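Local coordinates for uncharacterized protein (Xanthomonas campestris pv. vesicatoria, PDB 4FC9), which is the all-helical C-terminal domain of a type III effector that bacteria secrete into plant host cells, where it probably acts as an E3 ubiquitin ligase, at residues R53-L57 / L155-V159; L85-R89 / F142-E146; S88-L94 / A131-I135; V97-P103 / W125-K129. All coordinates share one frame; numbering follows the deposited sequence.

Contact 1. Residues R53-L57 / L155-V159; sequences RNPFL and LAKAV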
loop_
_atom_site.group_PDB
_atom_site.type_symbol
_atom_site.label_atom_id
_atom_site.label_comp_id
_atom_site.label_asym_id
_atom_site.label_seq_id
_atom_site.Cartn_x
_atom_site.Cartn_y
_atom_site.Cartn_z
ATOM N N ARG A 53 3.568 13.709 -10.735
ATOM C CA ARG A 53 4.325 12.847 -11.629
ATOM C C ARG A 53 4.218 11.376 -11.220
ATOM O O ARG A 53 3.854 11.052 -10.089
ATOM C CB ARG A 53 5.790 13.301 -11.692
ATOM C CG ARG A 53 5.966 14.659 -12.365
ATOM C CD ARG A 53 7.342 15.253 -12.124
ATOM N NE ARG A 53 8.410 14.480 -12.755
ATOM C CZ ARG A 53 9.671 14.894 -12.853
ATOM N NH1 ARG A 53 10.025 16.075 -12.366
ATOM N NH2 ARG A 53 10.579 14.129 -13.440
ATOM N N ASN A 54 4.539 10.502 -12.168
ATOM C CA ASN A 54 4.358 9.063 -12.057
ATOM C C ASN A 54 5.696 8.377 -11.758
ATOM O O ASN A 54 6.517 8.204 -12.657
ATOM C CB ASN A 54 3.793 8.559 -13.393
ATOM C CG ASN A 54 3.371 7.101 -13.359
ATOM O OD1 ASN A 54 3.711 6.350 -12.446
ATOM N ND2 ASN A 54 2.631 6.692 -14.381
ATOM N N PRO A 55 5.915 7.969 -10.494
ATOM C CA PRO A 55 7.192 7.361 -10.100
ATOM C C PRO A 55 7.379 5.941 -10.626
ATOM O O PRO A 55 8.424 5.335 -10.391
ATOM C CB PRO A 55 7.106 7.339 -8.571
ATOM C CG PRO A 55 5.653 7.256 -8.284
ATOM C CD PRO A 55 4.992 8.087 -9.352
ATOM N N PHE A 56 6.382 5.423 -11.328
ATOM C CA PHE A 56 6.423 4.046 -11.798
ATOM C C PHE A 56 6.978 3.937 -13.208
ATOM O O PHE A 56 7.213 2.838 -13.703
ATOM C CB PHE A 56 5.038 3.404 -11.693
ATOM C CG PHE A 56 4.546 3.277 -10.276
ATOM C CD1 PHE A 56 5.019 2.270 -9.454
ATOM C CD2 PHE A 56 3.628 4.177 -9.761
ATOM C CE1 PHE A 56 4.578 2.157 -8.141
ATOM C CE2 PHE A 56 3.181 4.071 -8.452
ATOM C CZ PHE A 56 3.655 3.059 -7.639
ATOM N N LEU A 57 7.195 5.080 -13.846
ATOM C CA LEU A 57 7.786 5.100 -15.176
ATOM C C LEU A 57 9.105 5.852 -15.173
ATOM O O LEU A 57 9.263 6.844 -14.463
ATOM C CB LEU A 57 6.828 5.721 -16.195
ATOM C CG LEU A 57 5.590 4.911 -16.584
ATOM C CD1 LEU A 57 4.650 5.759 -17.414
ATOM C CD2 LEU A 57 5.984 3.651 -17.337
ATOM N N LEU A 155 -2.856 6.651 -8.229
ATOM C CA LEU A 155 -1.417 6.516 -8.069
ATOM C C LEU A 155 -0.987 6.535 -6.601
ATOM O O LEU A 155 -0.034 5.858 -6.223
ATOM C CB LEU A 155 -0.682 7.591 -8.860
ATOM C CG LEU A 155 -0.644 7.307 -10.357
ATOM C CD1 LEU A 155 0.006 8.457 -11.081
ATOM C CD2 LEU A 155 0.107 6.011 -10.621
ATOM N N ALA A 156 -1.690 7.303 -5.777
ATOM C CA ALA A 156 -1.393 7.305 -4.354
ATOM C C ALA A 156 -1.650 5.915 -3.781
ATOM O O ALA A 156 -0.886 5.434 -2.951
ATOM C CB ALA A 156 -2.219 8.344 -3.626
ATOM N N LYS A 157 -2.713 5.259 -4.240
ATOM C CA LYS A 157 -2.982 3.900 -3.789
ATOM C C LYS A 157 -1.889 2.943 -4.254
ATOM O O LYS A 157 -1.504 2.034 -3.524
ATOM C CB LYS A 157 -4.363 3.408 -4.235
ATOM C CG LYS A 157 -4.680 1.982 -3.777
ATOM C CD LYS A 157 -4.731 1.849 -2.258
ATOM C CE LYS A 157 -5.930 2.576 -1.684
ATOM N NZ LYS A 157 -6.095 2.316 -0.227
ATOM N N ALA A 158 -1.382 3.152 -5.465
ATOM C CA ALA A 158 -0.319 2.299 -5.981
ATOM C C ALA A 158 0.950 2.441 -5.153
ATOM O O ALA A 158 1.657 1.464 -4.922
ATOM C CB ALA A 158 -0.046 2.603 -7.441
ATOM N N VAL A 159 1.236 3.656 -4.702
ATOM C CA VAL A 159 2.384 3.895 -3.827
ATOM C C VAL A 159 2.171 3.210 -2.481
ATOM O O VAL A 159 3.101 2.627 -1.920
ATOM C CB VAL A 159 2.651 5.404 -3.622
ATOM C CG1 VAL A 159 3.756 5.615 -2.595
ATOM C CG2 VAL A 159 3.016 6.071 -4.937
#
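Phe-56 makes a buried apolar contact here with Leu-155, Ala-158 and Val-159. It joins the loop between helices 32-49 and 79-88 to one side of helix 152-171 in this all-helical domain. The loop is shaped by an Asx turn that overlaps a type I beta turn from Asn-54 to Leu-57. Asn-54 OD1 accepts from Phe-56 N at 3.0 Å. The donor stands above the carbonyl plane of the amide, not on a lone pair. A chi1 of -172° sets CG of Asn-54 beside the carbonyl carbon, which brings OD1 near Phe-56 N. The same oxygen lies at the edge of the Phe-56 ring. The turn directs the phenyl group at the helix. No hydrogen bond crosses between the two segments, so van der Waals packing carries the contact. CD2 of Leu-155 passes CD2 of Phe-56 at 4.1 Å, the two side chains running in opposite senses. Leu-155 CD2 also touches the Asn-54 amide, crossing that side chain at about a right angle. Pro-55 adds a looser touch, its CG lying 4.4 Å from CG2 of Val-159. Met-44 of helix 32-49 and Leu-81 and Met-84 of helix 79-88 also pack on Phe-56, so the ring sits where three helices meet. At its far end the ring reaches the helix backbone. Phe-56 CE2 lies 3.7 Å from Ala-158 CB, while the ring edge at Phe-56 CZ faces Val-159 N at 3.9 Å.

Contact 2. Residues L85-R89 / F142-E146; sequences LAESR and FVYHE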
loop_
_atom_site.group_PDB
_atom_site.type_symbol
_atom_site.label_atom_id
_atom_site.label_comp_id
_atom_site.label_asym_id
_atom_site.label_seq_id
_atom_site.Cartn_x
_atom_site.Cartn_y
_atom_site.Cartn_z
ATOM N N LEU A 85 -1.163 -4.894 -9.841
ATOM C CA LEU A 85 -2.575 -5.238 -9.959
ATOM C C LEU A 85 -2.761 -6.742 -9.807
ATOM O O LEU A 85 -3.611 -7.195 -9.047
ATOM C CB LEU A 85 -3.154 -4.741 -11.290
ATOM C CG LEU A 85 -3.637 -3.284 -11.307
ATOM C CD1 LEU A 85 -3.940 -2.806 -12.721
ATOM C CD2 LEU A 85 -4.856 -3.114 -10.407
ATOM N N ALA A 86 -1.945 -7.517 -10.513
ATOM C CA ALA A 86 -2.027 -8.971 -10.443
ATOM C C ALA A 86 -1.681 -9.501 -9.056
ATOM O O ALA A 86 -2.364 -10.388 -8.544
ATOM C CB ALA A 86 -1.137 -9.610 -11.496
ATOM N N GLU A 87 -0.621 -8.957 -8.459
ATOM C CA GLU A 87 -0.215 -9.337 -7.107
ATOM C C GLU A 87 -1.336 -9.103 -6.098
ATOM O O GLU A 87 -1.534 -9.896 -5.182
ATOM C CB GLU A 87 1.032 -8.561 -6.672
ATOM C CG GLU A 87 2.308 -8.980 -7.363
ATOM C CD GLU A 87 3.488 -8.119 -6.968
ATOM O OE1 GLU A 87 3.363 -7.339 -6.005
ATOM O OE2 GLU A 87 4.541 -8.212 -7.624
ATOM N N SER A 88 -2.078 -8.016 -6.281
ATOM C CA SER A 88 -3.139 -7.658 -5.349
ATOM C C SER A 88 -4.335 -8.612 -5.432
ATOM O O SER A 88 -5.189 -8.622 -4.549
ATOM C CB SER A 88 -3.579 -6.212 -5.566
ATOM O OG SER A 88 -4.312 -6.079 -6.770
ATOM N N ARG A 89 -4.384 -9.415 -6.488
ATOM C CA ARG A 89 -5.413 -10.436 -6.632
ATOM C C ARG A 89 -4.921 -11.783 -6.122
ATOM O O ARG A 89 -5.683 -12.744 -6.045
ATOM C CB ARG A 89 -5.820 -10.575 -8.097
ATOM C CG ARG A 89 -7.057 -9.790 -8.492
ATOM C CD ARG A 89 -6.829 -8.306 -8.408
ATOM N NE ARG A 89 -7.651 -7.580 -9.371
ATOM C CZ ARG A 89 -7.694 -6.254 -9.477
ATOM N NH1 ARG A 89 -8.471 -5.684 -10.393
ATOM N NH2 ARG A 89 -6.964 -5.493 -8.668
ATOM N N PHE A 142 -13.683 -4.862 -8.112
ATOM C CA PHE A 142 -12.365 -4.285 -7.874
ATOM C C PHE A 142 -12.364 -2.802 -8.185
ATOM O O PHE A 142 -12.796 -2.384 -9.257
ATOM C CB PHE A 142 -11.295 -4.991 -8.703
ATOM C CG PHE A 142 -11.068 -6.421 -8.306
ATOM C CD1 PHE A 142 -10.659 -6.742 -7.023
ATOM C CD2 PHE A 142 -11.254 -7.447 -9.222
ATOM C CE1 PHE A 142 -10.447 -8.065 -6.657
ATOM C CE2 PHE A 142 -11.041 -8.768 -8.865
ATOM C CZ PHE A 142 -10.638 -9.080 -7.584
ATOM N N VAL A 143 -11.880 -2.013 -7.236
ATOM C CA VAL A 143 -11.810 -0.573 -7.400
ATOM C C VAL A 143 -10.780 -0.223 -8.464
ATOM O O VAL A 143 -11.006 0.658 -9.297
ATOM C CB VAL A 143 -11.444 0.115 -6.072
ATOM C CG1 VAL A 143 -11.231 1.607 -6.277
ATOM C CG2 VAL A 143 -12.519 -0.143 -5.041
ATOM N N TYR A 144 -9.658 -0.934 -8.445
ATOM C CA TYR A 144 -8.557 -0.659 -9.358
ATOM C C TYR A 144 -8.331 -1.817 -10.318
ATOM O O TYR A 144 -8.256 -2.973 -9.904
ATOM C CB TYR A 144 -7.280 -0.380 -8.569
ATOM C CG TYR A 144 -7.474 0.616 -7.452
ATOM C CD1 TYR A 144 -7.448 1.984 -7.701
ATOM C CD2 TYR A 144 -7.692 0.189 -6.148
ATOM C CE1 TYR A 144 -7.634 2.901 -6.680
ATOM C CE2 TYR A 144 -7.880 1.097 -5.122
ATOM C CZ TYR A 144 -7.849 2.450 -5.394
ATOM O OH TYR A 144 -8.034 3.356 -4.375
ATOM N N HIS A 145 -8.213 -1.498 -11.601
ATOM C CA HIS A 145 -8.006 -2.507 -12.635
ATOM C C HIS A 145 -7.162 -1.927 -13.768
ATOM O O HIS A 145 -6.749 -0.769 -13.707
ATOM C CB HIS A 145 -9.350 -2.992 -13.173
ATOM C CG HIS A 145 -10.265 -1.882 -13.574
ATOM N ND1 HIS A 145 -10.318 -1.388 -14.858
ATOM C CD2 HIS A 145 -11.148 -1.151 -12.853
ATOM C CE1 HIS A 145 -11.203 -0.411 -14.916
ATOM N NE2 HIS A 145 -11.720 -0.246 -13.712
ATOM N N GLU A 146 -6.918 -2.727 -14.802
ATOM C CA GLU A 146 -6.047 -2.320 -15.904
ATOM C C GLU A 146 -6.552 -1.077 -16.644
ATOM O O GLU A 146 -5.773 -0.351 -17.248
ATOM C CB GLU A 146 -5.856 -3.475 -16.891
ATOM C CG GLU A 146 -5.223 -4.728 -16.290
ATOM C CD GLU A 146 -6.211 -5.586 -15.517
ATOM O OE1 GLU A 146 -7.302 -5.092 -15.167
ATOM O OE2 GLU A 146 -5.897 -6.764 -15.259
#
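Arg-89 lays its guanidinium flat on the ring of Phe-142 and grips the backbone carbonyl of Tyr-144. This ties the C-terminal end of helix 79-88 to the loop before helix 152-171. Phe-142, though exposed, is tightly stacked, with the centres of ring and guanidinium 3.8 Å apart and planes at 25°. It is a cation-pi contact, and CD of Arg-89 adds a CH-pi contact over the same ring. A bend at chi2 (66°) lays the aliphatic part and the guanidinium along the phenyl face. Arg-89 NH1 and NH2 both donate to Tyr-144 O, at 2.8 and 3.1 Å, and the oxygen lies in the guanidinium plane. A weak bond from NH2 to Ser-88 OG gives the head a further hold. Buried Leu-85 fills the inner side. Leu-85 CD2 is 3.4 Å from Tyr-144 O, and Leu-85 CD1 is 3.5 Å from His-145 C. The outer side, at His-145 and Glu-146, is looser. A bound 1,2-ethanediol lies near the histidine. Glu-146 OE1 stays 5.0 Å from Arg-89 NH1, without a salt bridge. The positive charge is thus met by an aromatic face and a carbonyl dipole, and the nearby carboxylate may add long-range stabilisation.

Contact 3. Residues S88-L94 / A131-I135; sequences SRDLEFL and AHLGI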
loop_
_atom_site.group_PDB
_atom_site.type_symbol
_atom_site.label_atom_id
_atom_site.label_comp_id
_atom_site.label_asym_id
_atom_site.label_seq_id
_atom_site.Cartn_x
_atom_site.Cartn_y
_atom_site.Cartn_z
ATOM N N SER A 88 -2.078 -8.016 -6.281
ATOM C CA SER A 88 -3.139 -7.658 -5.349
ATOM C C SER A 88 -4.335 -8.612 -5.432
ATOM O O SER A 88 -5.189 -8.622 -4.549
ATOM C CB SER A 88 -3.579 -6.212 -5.566
ATOM O OG SER A 88 -4.312 -6.079 -6.770
ATOM N N ARG A 89 -4.384 -9.415 -6.488
ATOM C CA ARG A 89 -5.413 -10.436 -6.632
ATOM C C ARG A 89 -4.921 -11.783 -6.122
ATOM O O ARG A 89 -5.683 -12.744 -6.045
ATOM C CB ARG A 89 -5.820 -10.575 -8.097
ATOM C CG ARG A 89 -7.057 -9.790 -8.492
ATOM C CD ARG A 89 -6.829 -8.306 -8.408
ATOM N NE ARG A 89 -7.651 -7.580 -9.371
ATOM C CZ ARG A 89 -7.694 -6.254 -9.477
ATOM N NH1 ARG A 89 -8.471 -5.684 -10.393
ATOM N NH2 ARG A 89 -6.964 -5.493 -8.668
ATOM N N ASP A 90 -3.639 -11.845 -5.780
ATOM C CA ASP A 90 -2.993 -13.093 -5.389
ATOM C C ASP A 90 -3.268 -13.459 -3.929
ATOM O O ASP A 90 -3.066 -12.650 -3.028
ATOM C CB ASP A 90 -1.487 -13.000 -5.646
ATOM C CG ASP A 90 -0.726 -14.194 -5.118
ATOM O OD1 ASP A 90 0.452 -14.017 -4.747
ATOM O OD2 ASP A 90 -1.292 -15.307 -5.082
ATOM N N LEU A 91 -3.718 -14.691 -3.709
ATOM C CA LEU A 91 -4.069 -15.163 -2.376
ATOM C C LEU A 91 -2.911 -15.100 -1.405
ATOM O O LEU A 91 -3.102 -14.878 -0.213
ATOM C CB LEU A 91 -4.547 -16.606 -2.443
ATOM C CG LEU A 91 -5.781 -16.870 -3.291
ATOM C CD1 LEU A 91 -6.123 -18.350 -3.222
ATOM C CD2 LEU A 91 -6.940 -15.999 -2.824
ATOM N N GLU A 92 -1.707 -15.326 -1.913
ATOM C CA GLU A 92 -0.530 -15.337 -1.062
ATOM C C GLU A 92 -0.229 -13.928 -0.585
ATOM O O GLU A 92 0.181 -13.727 0.556
ATOM C CB GLU A 92 0.662 -15.927 -1.806
ATOM C CG GLU A 92 0.303 -17.175 -2.599
ATOM C CD GLU A 92 1.342 -18.268 -2.481
ATOM O OE1 GLU A 92 2.402 -18.021 -1.867
ATOM O OE2 GLU A 92 1.094 -19.377 -3.001
ATOM N N PHE A 93 -0.449 -12.953 -1.461
ATOM C CA PHE A 93 -0.289 -11.556 -1.088
ATOM C C PHE A 93 -1.335 -11.148 -0.060
ATOM O O PHE A 93 -1.014 -10.551 0.965
ATOM C CB PHE A 93 -0.385 -10.645 -2.311
ATOM C CG PHE A 93 -0.387 -9.180 -1.970
ATOM C CD1 PHE A 93 0.805 -8.507 -1.733
ATOM C CD2 PHE A 93 -1.582 -8.476 -1.874
ATOM C CE1 PHE A 93 0.804 -7.159 -1.409
ATOM C CE2 PHE A 93 -1.591 -7.129 -1.548
ATOM C CZ PHE A 93 -0.396 -6.470 -1.317
ATOM N N LEU A 94 -2.591 -11.475 -0.338
ATOM C CA LEU A 94 -3.688 -11.118 0.553
ATOM C C LEU A 94 -3.530 -11.773 1.922
ATOM O O LEU A 94 -3.874 -11.184 2.949
ATOM C CB LEU A 94 -5.029 -11.481 -0.085
ATOM C CG LEU A 94 -5.297 -10.765 -1.412
ATOM C CD1 LEU A 94 -6.540 -11.319 -2.097
ATOM C CD2 LEU A 94 -5.418 -9.259 -1.199
ATOM N N ALA A 131 -4.549 -1.225 2.183
ATOM C CA ALA A 131 -3.380 -0.552 1.614
ATOM C C ALA A 131 -2.836 -1.304 0.406
ATOM O O ALA A 131 -1.650 -1.625 0.350
ATOM C CB ALA A 131 -2.299 -0.388 2.666
ATOM N N HIS A 132 -3.708 -1.588 -0.557
ATOM C CA HIS A 132 -3.301 -2.269 -1.785
ATOM C C HIS A 132 -4.314 -2.075 -2.913
ATOM O O HIS A 132 -5.375 -1.480 -2.715
ATOM C CB HIS A 132 -3.017 -3.754 -1.532
ATOM C CG HIS A 132 -4.214 -4.544 -1.110
ATOM N ND1 HIS A 132 -5.137 -5.031 -2.009
ATOM C CD2 HIS A 132 -4.635 -4.947 0.114
ATOM C CE1 HIS A 132 -6.077 -5.696 -1.359
ATOM N NE2 HIS A 132 -5.794 -5.658 -0.069
ATOM N N LEU A 133 -3.974 -2.573 -4.098
ATOM C CA LEU A 133 -4.735 -2.291 -5.312
ATOM C C LEU A 133 -5.811 -3.322 -5.607
ATOM O O LEU A 133 -6.420 -3.297 -6.669
ATOM C CB LEU A 133 -3.793 -2.177 -6.517
ATOM C CG LEU A 133 -2.838 -0.983 -6.558
ATOM C CD1 LEU A 133 -1.785 -1.201 -7.616
ATOM C CD2 LEU A 133 -3.606 0.300 -6.818
ATOM N N GLY A 134 -6.054 -4.222 -4.666
ATOM C CA GLY A 134 -6.996 -5.305 -4.891
ATOM C C GLY A 134 -8.281 -5.195 -4.097
ATOM O O GLY A 134 -9.028 -6.166 -3.981
ATOM N N ILE A 135 -8.543 -4.011 -3.556
ATOM C CA ILE A 135 -9.733 -3.793 -2.746
ATOM C C ILE A 135 -10.991 -3.694 -3.604
ATOM O O ILE A 135 -10.930 -3.363 -4.788
ATOM C CB ILE A 135 -9.593 -2.530 -1.880
ATOM C CG1 ILE A 135 -9.444 -1.290 -2.764
ATOM C CG2 ILE A 135 -8.401 -2.669 -0.931
ATOM C CD1 ILE A 135 -9.430 0.008 -1.987
HETATM O O HOH W 1 -8.045 -8.767 -4.454
#
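Phe-93 turns the edge of its ring toward the face of His-132 in an offset edge-to-face pair. The centroids are 5.5 Å apart and the planes stand at 86°. Phe-93 CE2 does the touching, 3.7 Å from His-132 CB and also 3.7 Å from the ring atom His-132 CG. Leu-94 CD2 packs against the imidazole, 3.6 Å from His-132 CE1, as the two side chains cross at about a right angle. The backbones come nearest at Ser-88 and Gly-134, CA to CA 4.5 Å. Gly-134 has no side chain, which leaves room for Ser-88 O. Ser-88 CB lies 3.3 Å from Gly-134 N.

The clear direct hydrogen bonds lie within each segment. His-132 ND1 accepts from Gly-134 N at 2.9 Å, which fixes the rotation of the imidazole and curls the loop back on it. With chi1 65°, CG sits between the backbone N and the carbonyl carbon, and ND1 comes to face Gly-134 N. Asp-90 is the N-cap of helix 91-101, and Asp-90 OD2 accepts from Glu-92 N at 3.2 Å. Its OD1 forms a salt bridge with Arg-178. A water links the two segments, donating to both Ser-88 O and Gly-134 O.

The contact fits the link between helices 79-88 and 91-101 against the loop that follows helix 112-129. Met-161 of helix 152-171 touches both Phe-93 and His-132, and Leu-133 packs on Met-84 and Leu-85 of helix 79-88.

Contact 4. Residues V97-P103 / W125-K129; sequences VSDMAGP and WKAQK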
loop_
_atom_site.group_PDB
_atom_site.type_symbol
_atom_site.label_atom_id
_atom_site.label_comp_id
_atom_site.label_asym_id
_atom_site.label_seq_id
_atom_site.Cartn_x
_atom_site.Cartn_y
_atom_site.Cartn_z
ATOM N N VAL A 97 -1.049 -9.697 3.850
ATOM C CA VAL A 97 -1.682 -8.475 4.317
ATOM C C VAL A 97 -2.467 -8.755 5.594
ATOM O O VAL A 97 -2.386 -7.991 6.556
ATOM C CB VAL A 97 -2.609 -7.867 3.251
ATOM C CG1 VAL A 97 -3.395 -6.693 3.831
ATOM C CG2 VAL A 97 -1.808 -7.435 2.035
ATOM N N SER A 98 -3.211 -9.860 5.608
ATOM C CA SER A 98 -3.968 -10.253 6.793
ATOM C C SER A 98 -3.044 -10.566 7.954
ATOM O O SER A 98 -3.364 -10.273 9.108
ATOM C CB SER A 98 -4.838 -11.474 6.506
ATOM O OG SER A 98 -6.002 -11.105 5.797
ATOM N N ASP A 99 -1.902 -11.172 7.646
ATOM C CA ASP A 99 -0.939 -11.524 8.677
ATOM C C ASP A 99 -0.382 -10.283 9.346
ATOM O O ASP A 99 -0.188 -10.253 10.559
ATOM C CB ASP A 99 0.199 -12.359 8.097
ATOM C CG ASP A 99 -0.250 -13.743 7.688
ATOM O OD1 ASP A 99 -1.405 -14.113 7.999
ATOM O OD2 ASP A 99 0.557 -14.462 7.062
HETATM N N MSE A 100 -0.124 -9.257 8.541
HETATM C CA MSE A 100 0.418 -8.010 9.055
HETATM C C MSE A 100 -0.646 -7.248 9.831
HETATM O O MSE A 100 -0.399 -6.776 10.939
HETATM C CB MSE A 100 0.959 -7.144 7.917
HETATM C CG MSE A 100 2.327 -6.542 8.211
HETATM SE SE MSE A 100 2.599 -4.804 7.370
HETATM C CE MSE A 100 2.252 -5.302 5.518
ATOM N N ALA A 101 -1.829 -7.134 9.240
ATOM C CA ALA A 101 -2.928 -6.406 9.861
ATOM C C ALA A 101 -3.411 -7.141 11.101
ATOM O O ALA A 101 -3.863 -6.524 12.068
ATOM C CB ALA A 101 -4.068 -6.225 8.880
ATOM N N GLY A 102 -3.310 -8.464 11.069
ATOM C CA GLY A 102 -3.789 -9.288 12.161
ATOM C C GLY A 102 -5.272 -9.543 12.013
ATOM O O GLY A 102 -5.874 -9.147 11.017
ATOM N N PRO A 103 -5.872 -10.210 13.003
ATOM C CA PRO A 103 -7.306 -10.499 12.988
ATOM C C PRO A 103 -8.110 -9.256 13.334
ATOM O O PRO A 103 -7.526 -8.244 13.728
ATOM C CB PRO A 103 -7.453 -11.535 14.101
ATOM C CG PRO A 103 -6.371 -11.187 15.060
ATOM C CD PRO A 103 -5.215 -10.738 14.210
ATOM N N TRP A 125 -6.299 -1.214 11.597
ATOM C CA TRP A 125 -6.595 -2.483 10.956
ATOM C C TRP A 125 -7.199 -2.271 9.567
ATOM O O TRP A 125 -6.738 -2.864 8.591
ATOM C CB TRP A 125 -7.541 -3.291 11.844
ATOM C CG TRP A 125 -7.831 -4.667 11.343
ATOM C CD1 TRP A 125 -7.004 -5.749 11.395
ATOM C CD2 TRP A 125 -9.044 -5.117 10.730
ATOM N NE1 TRP A 125 -7.622 -6.842 10.842
ATOM C CE2 TRP A 125 -8.873 -6.481 10.428
ATOM C CE3 TRP A 125 -10.250 -4.497 10.401
ATOM C CZ2 TRP A 125 -9.869 -7.236 9.814
ATOM C CZ3 TRP A 125 -11.238 -5.249 9.794
ATOM C CH2 TRP A 125 -11.042 -6.604 9.509
ATOM N N LYS A 126 -8.227 -1.429 9.483
ATOM C CA LYS A 126 -8.849 -1.095 8.206
ATOM C C LYS A 126 -7.806 -0.508 7.258
ATOM O O LYS A 126 -7.748 -0.867 6.080
ATOM C CB LYS A 126 -9.973 -0.077 8.401
ATOM C CG LYS A 126 -11.256 -0.608 9.037
ATOM C CD LYS A 126 -12.363 0.448 8.944
ATOM C CE LYS A 126 -13.720 -0.104 9.356
ATOM N NZ LYS A 126 -14.820 0.856 9.055
ATOM N N ALA A 127 -6.989 0.399 7.790
ATOM C CA ALA A 127 -5.945 1.059 7.011
ATOM C C ALA A 127 -4.997 0.041 6.387
ATOM O O ALA A 127 -4.702 0.110 5.191
ATOM C CB ALA A 127 -5.178 2.038 7.881
ATOM N N GLN A 128 -4.528 -0.903 7.198
ATOM C CA GLN A 128 -3.623 -1.933 6.707
ATOM C C GLN A 128 -4.310 -2.880 5.725
ATOM O O GLN A 128 -3.736 -3.225 4.693
ATOM C CB GLN A 128 -2.994 -2.714 7.865
ATOM C CG GLN A 128 -2.099 -1.861 8.759
ATOM C CD GLN A 128 -1.340 -2.674 9.802
ATOM O OE1 GLN A 128 -1.639 -2.610 10.995
ATOM N NE2 GLN A 128 -0.340 -3.429 9.353
ATOM N N LYS A 129 -5.534 -3.295 6.043
ATOM C CA LYS A 129 -6.268 -4.241 5.201
ATOM C C LYS A 129 -6.460 -3.734 3.772
ATOM O O LYS A 129 -6.515 -4.521 2.830
ATOM C CB LYS A 129 -7.639 -4.569 5.805
ATOM C CG LYS A 129 -7.612 -5.415 7.072
ATOM C CD LYS A 129 -7.124 -6.829 6.816
ATOM C CE LYS A 129 -8.067 -7.596 5.914
ATOM N NZ LYS A 129 -7.674 -9.028 5.821
HETATM O O HOH W 2 1.654 -4.627 11.412
HETATM O O HOH W 3 -3.990 -3.693 12.480
HETATM O O HOH W 4 -7.162 -9.943 8.498
#
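Val-97 begins the contact by placing CG1 3.6 Å from Gln-128 O, close to the end of helix 112-129. CG1 is anti to the valine backbone N (chi1 173°), and this branch is the one turned to the last carbonyls of that helix. One residue on, Ser-98 OG and Lys-129 NZ approach to 2.7 Å. The lysine reaches the serine by bending at chi2 and chi3. At Met-100, a selenomethionine, the backbone makes the firm link. A water donates to Met-100 O and accepts from Gln-128 NE2. The side chain has two conformers, and its touch on the Gln-128 amide is doubtful. Ala-101 points its CB toward helix 112-129. Ala-101 CB lies 3.8 Å from Gln-128 CB and 3.7 Å from Lys-129 CD. The methyl meets them where the ends of two helices lie antiparallel: segments 97-101 and 125-129 run at 159°, with their axes 9.1 Å apart. A second water joins Ala-101 O to Gln-128 OE1, donating to both. Gly-102 then leaves the helix with positive phi, and Trp-125 NE1 donates to Gly-102 O at 2.9 Å. The oxygen lies in the indole plane, but the donor stands above the carbonyl plane. A third water donates to Gly-102 O and accepts from Lys-129 NZ. Lys-129 CG covers one face of the Trp-125 indole, 3.7 Å above the ring plane. Last in the segment, Pro-103 O lies 3.2 Å from Trp-125 NE1, at an angle too poor for a hydrogen bond.

Contacts 2 and 3 form a continuous unit. Their centres are about 7 Å apart, they share Ser-88 and Arg-89, and a probable hydrogen bond of 3.0 Å runs from Val-143 N to Ile-135 O. Lys-157, on the helix of contact 1, reaches this unit. Lys-157 CE lies 3.5 Å from Tyr-144 OH, and Lys-157 CD lies 3.4 Å from His-132 O. Contact 4 shares helix 91-101 with contact 3, and their centres are about 12 Å apart. It lies across the centre of the chain from contact 1, about 22 Å away between centres. A bound 1,2-ethanediol beside His-145 of contact 2 probably comes from the crystallisation liquor.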